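Xaa-Pro Dipeptidase (PDB 2QS8) probably hydrolyses the peptide bond of small peptides as a metal-dependent carboxypeptidase of the amidohydrolase superfamily, with methionine bound in its active site. Local coordinates at residues 279-284 / 327-332; 66-72 / 109-114; 338-342 / 394-398. All coordinates share one frame; numbering follows the deposited sequence.

Overall arrangement
Along the chain the three contacts follow in series: contact 2 closes before contact 1 opens, and contact 1 before contact 3. Contact 2 pairs parallel strands 60-67/69-70 and 107-112 near the centre of the chain. Contact 1 sets helix 278-287 against segment 327-332, its centre about 12 Å from that of contact 2. The two meet through H69, H71 and D328, which bind the magnesium ion, and through T327 with D67. Contact 3, centred about 14 Å from contact 1 and 17 Å from contact 2, joins helix 339-346 to segment 394-398. Its residue E340 hydrogen-bonds S279, so contact 3 connects to the wall of the methionine pocket.

Contact 1. Residues 279-284 / 327-332; sequences SAGEFV and TDAGVQ. With MET (methionine), chain D.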
# COMPACT_ATOMS: atom_id res chain seq x y z
N SER A 279 3.44 14.47 37.37
CA SER A 279 4.69 15.23 37.43
C SER A 279 4.97 15.98 36.13
O SER A 279 5.16 17.20 36.14
CB SER A 279 5.87 14.31 37.72
OG SER A 279 5.79 13.74 39.01
N ALA A 280 4.99 15.25 35.03
CA ALA A 280 5.26 15.84 33.72
C ALA A 280 4.22 16.91 33.42
O ALA A 280 4.53 17.92 32.81
CB ALA A 280 5.23 14.76 32.63
N GLY A 281 2.99 16.67 33.86
CA GLY A 281 1.92 17.63 33.65
C GLY A 281 2.26 18.94 34.34
O GLY A 281 2.24 20.00 33.72
N GLU A 282 2.57 18.85 35.63
CA GLU A 282 2.92 20.02 36.43
C GLU A 282 4.18 20.69 35.87
O GLU A 282 4.34 21.91 35.95
CB GLU A 282 3.16 19.62 37.89
CG GLU A 282 1.94 19.05 38.60
CD GLU A 282 0.83 20.07 38.77
OE1 GLU A 282 1.11 21.16 39.31
OE2 GLU A 282 -0.32 19.79 38.38
N PHE A 283 5.07 19.88 35.29
CA PHE A 283 6.31 20.38 34.72
C PHE A 283 6.07 21.36 33.56
O PHE A 283 6.56 22.49 33.58
CB PHE A 283 7.18 19.23 34.22
CG PHE A 283 8.54 19.65 33.77
CD1 PHE A 283 9.58 19.76 34.68
CD2 PHE A 283 8.79 19.96 32.43
CE1 PHE A 283 10.84 20.18 34.27
CE2 PHE A 283 10.05 20.37 32.02
CZ PHE A 283 11.08 20.48 32.94
N VAL A 284 5.32 20.93 32.56
CA VAL A 284 5.06 21.78 31.41
C VAL A 284 4.22 22.99 31.77
O VAL A 284 4.33 24.04 31.12
CB VAL A 284 4.40 21.00 30.23
CG1 VAL A 284 5.33 19.89 29.76
CG2 VAL A 284 3.08 20.43 30.65
N THR A 327 5.51 8.39 35.56
CA THR A 327 5.90 9.80 35.67
C THR A 327 6.22 10.60 34.39
O THR A 327 6.08 11.82 34.36
CB THR A 327 7.12 9.92 36.59
OG1 THR A 327 8.27 9.40 35.90
CG2 THR A 327 6.91 9.08 37.86
N ASP A 328 6.67 9.90 33.35
CA ASP A 328 7.08 10.53 32.11
C ASP A 328 8.41 11.25 32.37
O ASP A 328 8.67 12.34 31.85
CB ASP A 328 6.03 11.51 31.57
CG ASP A 328 6.22 11.82 30.08
OD1 ASP A 328 7.13 11.25 29.44
OD2 ASP A 328 5.44 12.63 29.53
N ALA A 329 9.23 10.62 33.21
CA ALA A 329 10.56 11.12 33.53
C ALA A 329 11.33 11.10 32.20
O ALA A 329 11.38 10.09 31.51
CB ALA A 329 11.24 10.22 34.54
N GLY A 330 11.95 12.20 31.85
CA GLY A 330 12.64 12.36 30.59
C GLY A 330 12.19 13.73 30.09
O GLY A 330 12.80 14.34 29.21
N VAL A 331 11.10 14.16 30.69
CA VAL A 331 10.57 15.46 30.58
C VAL A 331 11.26 16.16 31.73
O VAL A 331 12.18 16.94 31.53
CB VAL A 331 9.02 15.47 30.75
CG1 VAL A 331 8.51 16.89 30.77
CG2 VAL A 331 8.37 14.67 29.63
N GLN A 332 10.80 15.87 32.94
CA GLN A 332 11.49 16.39 34.13
C GLN A 332 12.73 15.55 34.31
O GLN A 332 12.88 14.51 33.66
CB GLN A 332 10.59 16.34 35.38
CG GLN A 332 10.16 14.94 35.80
CD GLN A 332 8.92 14.44 35.05
OE1 GLN A 332 8.23 15.24 34.41
NE2 GLN A 332 8.47 13.20 34.99
N MET D . 5.21 13.95 26.88
CA MET D . 3.80 14.43 26.97
C MET D . 3.42 15.29 25.77
O MET D . 2.20 15.39 25.49
CB MET D . 3.62 15.25 28.25
CG MET D . 2.20 15.72 28.46
SD MET D . 2.01 16.45 30.04
CE MET D . 2.17 15.02 31.06
OXT MET D . 4.33 15.86 25.14
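A280 on helix 278-287 packs against D328 and Q332 of segment 327-332, part of the loop before helix 339-346. A280 CB touches D328 CB at 3.5 Å. The same A280 CB lies 3.4 Å from CE of the bound methionine, so one small side chain serves both loop and ligand. With CG of Q332 set between its backbone N and carbonyl carbon (chi1 63°) and the chain bent again at chi2, the amide folds back against the helix. Its OE1 comes to 3.1 Å from A280 CA, while A280 N, though near, is badly angled for a bond. Q332 NE2 instead donates to T327 O at 2.8 Å, from above the carbonyl plane, and ties Q332 back to T327. S279 OG and T327 OG1 turn elsewhere, to E340 and D67.

F283 is packed as closely, though partly exposed to solvent. Q332 CA stands over one face of its ring, offset toward the rim and 4.1 Å from the F283 centroid. F283 CD2 rests on V331 CG1 at 3.5 Å as the two side chains slide past each other. V284 is the loose edge, its CG1 4.5 Å from V331 CG1.

D328 binds the magnesium ion together with H69 and H71, and its OD2 accepts from the methionine N at 3.0 Å. H237, V201 and L202 also hydrogen-bond the ligand. No hydrogen bond joins helix to loop: mostly apolar contact, with the Q332 amide oxygen against A280 CA, borders the methionine side chain, while D328 provides one polar hold on its amino group.

Contact 2. Residues 66-72 / 109-114; sequences MDMHVHF and TVRQVG. With MG (magnesium ion), chain C.
The HxH metal motif of the amidohydrolase superfamily, H69 and H71, is held here by V113 and G114, just past the end of strand 107-112. H69 NE2 binds the magnesium ion at 2.4 Å and H71 NE2 binds it at 2.2 Å. V113 CG2 lies squarely over one face of the H69 ring, 3.3 Å from its centroid, crossing at about a right angle. H71 uses its other nitrogen: ND1 donates to G114 O at 2.8 Å, nearly in the ring plane, which fixes the rotation of the imidazole. H69 ND1 is bound by E254, a second-shell partner for that ring.

The two strands run parallel, side by side in the TIM barrel, joined by a beta-alpha-beta crossover through helix 88-104, against which F72 packs. D67 N bonds to T109 O, R111 N to D67 O at 2.9 Å and V70 N to R111 O. Between D67 and V70 the register slips by one, a beta bulge at the corner of the chain, where D67 OD1 also takes H69 N in an Asx turn and D67 OD2 bonds T327 OG1. R111 covers this corner side-on: NE, 2.7 Å from M68 O, and NH2 both donate to that one carbonyl, NE along a lone pair. The side chain of selenomethionine M68, bent at chi2 and chi3, brings CE over one face of the guanidinium, 3.4 Å from R111 NE. NH2 also forms a salt bridge to E254, the carboxylate that holds H69. Further along, the Q112 amide bonds F72 at both backbone ends, NE2 reaching F72 O on a lone pair at 3.0 Å while OE1 accepts from F72 N.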
# COMPACT_ATOMS: atom_id res chain seq x y z
N MSE A 66 8.20 0.60 40.74
CA MSE A 66 8.11 0.56 39.28
C MSE A 66 7.55 1.84 38.65
O MSE A 66 6.61 2.44 39.18
CB MSE A 66 7.25 -0.62 38.86
CG MSE A 66 7.83 -1.95 39.22
SE MSE A 66 6.78 -3.43 38.45
CE MSE A 66 7.10 -4.81 39.81
N ASP A 67 8.14 2.26 37.54
CA ASP A 67 7.70 3.46 36.83
C ASP A 67 7.30 3.00 35.42
O ASP A 67 8.13 2.58 34.64
CB ASP A 67 8.83 4.49 36.76
CG ASP A 67 8.35 5.87 36.33
OD1 ASP A 67 7.38 5.95 35.54
OD2 ASP A 67 8.96 6.88 36.76
N MSE A 68 6.00 3.07 35.12
CA MSE A 68 5.48 2.63 33.83
C MSE A 68 5.72 3.58 32.65
O MSE A 68 5.27 3.30 31.54
CB MSE A 68 3.97 2.40 33.93
CG MSE A 68 3.52 1.41 34.99
SE MSE A 68 4.28 -0.32 34.51
CE MSE A 68 3.30 -0.83 32.91
N HIS A 69 6.40 4.70 32.88
CA HIS A 69 6.59 5.66 31.80
C HIS A 69 7.85 6.51 31.94
O HIS A 69 7.82 7.59 32.53
CB HIS A 69 5.35 6.56 31.71
CG HIS A 69 5.22 7.31 30.42
ND1 HIS A 69 4.10 7.22 29.62
CD2 HIS A 69 6.04 8.21 29.82
CE1 HIS A 69 4.23 8.03 28.59
NE2 HIS A 69 5.40 8.64 28.69
N VAL A 70 8.95 6.02 31.39
CA VAL A 70 10.21 6.75 31.46
C VAL A 70 10.88 6.81 30.09
O VAL A 70 10.59 5.99 29.22
CB VAL A 70 11.21 6.10 32.47
CG1 VAL A 70 10.60 6.09 33.87
CG2 VAL A 70 11.57 4.70 32.02
N HIS A 71 11.75 7.80 29.90
CA HIS A 71 12.47 7.97 28.64
C HIS A 71 13.97 8.16 28.88
O HIS A 71 14.51 9.24 28.64
CB HIS A 71 11.93 9.19 27.88
CG HIS A 71 10.49 9.10 27.50
ND1 HIS A 71 10.03 8.20 26.55
CD2 HIS A 71 9.40 9.79 27.92
CE1 HIS A 71 8.72 8.35 26.41
NE2 HIS A 71 8.32 9.31 27.23
N PHE A 72 14.63 7.12 29.36
CA PHE A 72 16.07 7.22 29.59
C PHE A 72 16.71 7.65 28.27
O PHE A 72 16.33 7.15 27.21
CB PHE A 72 16.67 5.88 30.01
CG PHE A 72 16.14 5.33 31.32
CD1 PHE A 72 15.72 6.17 32.34
CD2 PHE A 72 16.12 3.96 31.54
CE1 PHE A 72 15.30 5.65 33.57
CE2 PHE A 72 15.70 3.42 32.76
CZ PHE A 72 15.29 4.27 33.78
N THR A 109 12.37 -1.60 38.56
CA THR A 109 11.79 -2.00 37.30
C THR A 109 11.13 -0.79 36.67
O THR A 109 10.46 -0.02 37.36
CB THR A 109 10.72 -3.12 37.46
OG1 THR A 109 11.32 -4.30 38.01
CG2 THR A 109 10.12 -3.49 36.10
N VAL A 110 11.33 -0.60 35.36
CA VAL A 110 10.71 0.51 34.65
C VAL A 110 10.25 0.07 33.27
O VAL A 110 10.75 -0.92 32.73
CB VAL A 110 11.69 1.72 34.46
CG1 VAL A 110 12.13 2.27 35.81
CG2 VAL A 110 12.91 1.30 33.65
N ARG A 111 9.29 0.79 32.73
CA ARG A 111 8.78 0.53 31.40
C ARG A 111 9.15 1.77 30.56
O ARG A 111 8.57 2.84 30.76
CB ARG A 111 7.26 0.34 31.42
CG ARG A 111 6.66 -0.13 30.09
CD ARG A 111 5.13 -0.26 30.12
NE ARG A 111 4.47 1.02 30.34
CZ ARG A 111 3.18 1.26 30.13
NH1 ARG A 111 2.39 0.29 29.69
NH2 ARG A 111 2.69 2.47 30.32
N GLN A 112 10.13 1.64 29.66
CA GLN A 112 10.49 2.76 28.79
C GLN A 112 9.53 2.74 27.61
O GLN A 112 9.50 1.79 26.83
CB GLN A 112 11.92 2.63 28.26
CG GLN A 112 12.27 3.77 27.30
CD GLN A 112 13.50 4.55 27.73
OE1 GLN A 112 13.78 4.67 28.92
NE2 GLN A 112 14.22 5.09 26.76
N VAL A 113 8.74 3.79 27.48
CA VAL A 113 7.78 3.84 26.40
C VAL A 113 8.12 4.88 25.34
O VAL A 113 7.31 5.76 25.05
CB VAL A 113 6.36 4.10 26.94
CG1 VAL A 113 5.84 2.85 27.66
CG2 VAL A 113 6.38 5.28 27.90
N GLY A 114 9.32 4.76 24.77
CA GLY A 114 9.74 5.68 23.72
C GLY A 114 11.14 6.26 23.73
O GLY A 114 11.57 6.85 24.71
MG MG C . 6.36 10.24 27.16

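Contact 3. Residues 338-342 / 394-398; sequences WKEFV and ISVLE
This is apolar and aromatic packing without a hydrogen bond between the segments, partly buried and about 15 Å from the chain centre, in which W338 and F341 of segment 338-342, on helix 339-346, press on the 3-10 segment 394-398. CG of W338 lies between its backbone N and carbonyl carbon (chi1 63°), which lays the indole against E398. E398 runs alongside, pointing the same way. Its CB sits over one ring face, 3.3 Å from W338 CE2, and the extended chain carries the carboxylate on until CD is 3.3 Å from W338 CZ2, the two planes only 22° apart. CG of K339 covers the opposite face. Replacing W338 by an alanine would take away the indole between K339 and E398, and is likely to leave the E398 chain without its flat support and free to turn.

Deeper in, L397 CD1 lies over one face of the F341 ring, 3.5 Å from F341 CD2, and I394 CD1 presses on F341 CB at 3.4 Å. V342 CG2 meets S395 CB at 3.7 Å, while S395 OG turns to D393. I394 continues onto helix 351-357, and F341 onto the ring of F325.

Segment 394-398 lies in the connection between strands 383-386 and 400-405. Such packing of a barrel helix against a C-terminal connection fits the amidohydrolase fold, where chain ends often build a beta-rich domain beside the TIM barrel.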
# COMPACT_ATOMS: atom_id res chain seq x y z
N TRP A 338 10.10 10.04 42.55
CA TRP A 338 9.36 10.03 43.82
C TRP A 338 8.29 11.12 43.97
O TRP A 338 7.27 10.89 44.62
CB TRP A 338 10.33 10.12 45.00
CG TRP A 338 11.11 11.40 45.03
CD1 TRP A 338 12.30 11.66 44.42
CD2 TRP A 338 10.74 12.61 45.70
NE1 TRP A 338 12.69 12.95 44.66
CE2 TRP A 338 11.76 13.56 45.45
CE3 TRP A 338 9.65 12.98 46.50
CZ2 TRP A 338 11.71 14.86 45.96
CZ3 TRP A 338 9.60 14.28 47.01
CH2 TRP A 338 10.63 15.20 46.73
N LYS A 339 8.53 12.29 43.37
CA LYS A 339 7.58 13.40 43.46
C LYS A 339 6.18 13.01 42.99
O LYS A 339 5.19 13.58 43.44
CB LYS A 339 8.08 14.59 42.64
CG LYS A 339 9.41 15.13 43.11
CD LYS A 339 9.83 16.33 42.29
CE LYS A 339 11.20 16.85 42.71
NZ LYS A 339 11.55 18.07 41.94
N GLU A 340 6.11 12.03 42.08
CA GLU A 340 4.84 11.55 41.57
C GLU A 340 3.94 11.05 42.71
O GLU A 340 2.72 11.22 42.66
CB GLU A 340 5.08 10.44 40.55
CG GLU A 340 3.85 9.89 39.82
CD GLU A 340 3.20 10.89 38.87
OE1 GLU A 340 3.80 11.95 38.59
OE2 GLU A 340 2.07 10.61 38.40
N PHE A 341 4.55 10.42 43.71
CA PHE A 341 3.81 9.91 44.87
C PHE A 341 3.14 11.07 45.60
O PHE A 341 1.95 11.02 45.91
CB PHE A 341 4.75 9.20 45.85
CG PHE A 341 5.22 7.85 45.38
CD1 PHE A 341 4.31 6.85 45.08
CD2 PHE A 341 6.57 7.59 45.25
CE1 PHE A 341 4.76 5.61 44.63
CE2 PHE A 341 7.03 6.36 44.81
CZ PHE A 341 6.12 5.37 44.50
N VAL A 342 3.92 12.11 45.88
CA VAL A 342 3.39 13.27 46.58
C VAL A 342 2.23 13.90 45.81
O VAL A 342 1.27 14.39 46.41
CB VAL A 342 4.49 14.32 46.79
CG1 VAL A 342 3.96 15.45 47.67
CG2 VAL A 342 5.72 13.66 47.41
N ILE A 394 4.77 10.35 52.43
CA ILE A 394 5.31 9.64 51.28
C ILE A 394 6.48 10.35 50.60
O ILE A 394 7.24 9.72 49.86
CB ILE A 394 4.19 9.37 50.24
CG1 ILE A 394 4.61 8.22 49.33
CG2 ILE A 394 3.90 10.62 49.42
CD1 ILE A 394 3.45 7.63 48.54
N SER A 395 6.65 11.65 50.87
CA SER A 395 7.76 12.38 50.27
C SER A 395 9.09 11.89 50.84
O SER A 395 10.16 12.24 50.35
CB SER A 395 7.63 13.89 50.52
OG SER A 395 7.88 14.23 51.87
N VAL A 396 9.01 11.07 51.89
CA VAL A 396 10.22 10.53 52.50
C VAL A 396 10.88 9.58 51.50
O VAL A 396 12.06 9.26 51.63
CB VAL A 396 9.89 9.78 53.83
CG1 VAL A 396 9.17 8.47 53.54
CG2 VAL A 396 11.16 9.52 54.61
N LEU A 397 10.11 9.15 50.51
CA LEU A 397 10.62 8.23 49.50
C LEU A 397 11.71 8.85 48.63
O LEU A 397 12.30 8.17 47.79
CB LEU A 397 9.48 7.70 48.63
CG LEU A 397 8.63 6.60 49.28
CD1 LEU A 397 7.44 6.26 48.40
CD2 LEU A 397 9.49 5.36 49.51
N GLU A 398 11.99 10.13 48.85
CA GLU A 398 13.04 10.81 48.10
C GLU A 398 14.38 10.32 48.62
O GLU A 398 15.40 10.41 47.94
CB GLU A 398 12.95 12.33 48.29
CG GLU A 398 14.27 13.06 48.01
CD GLU A 398 14.18 14.56 48.17
OE1 GLU A 398 13.40 15.03 49.03
OE2 GLU A 398 14.90 15.28 47.44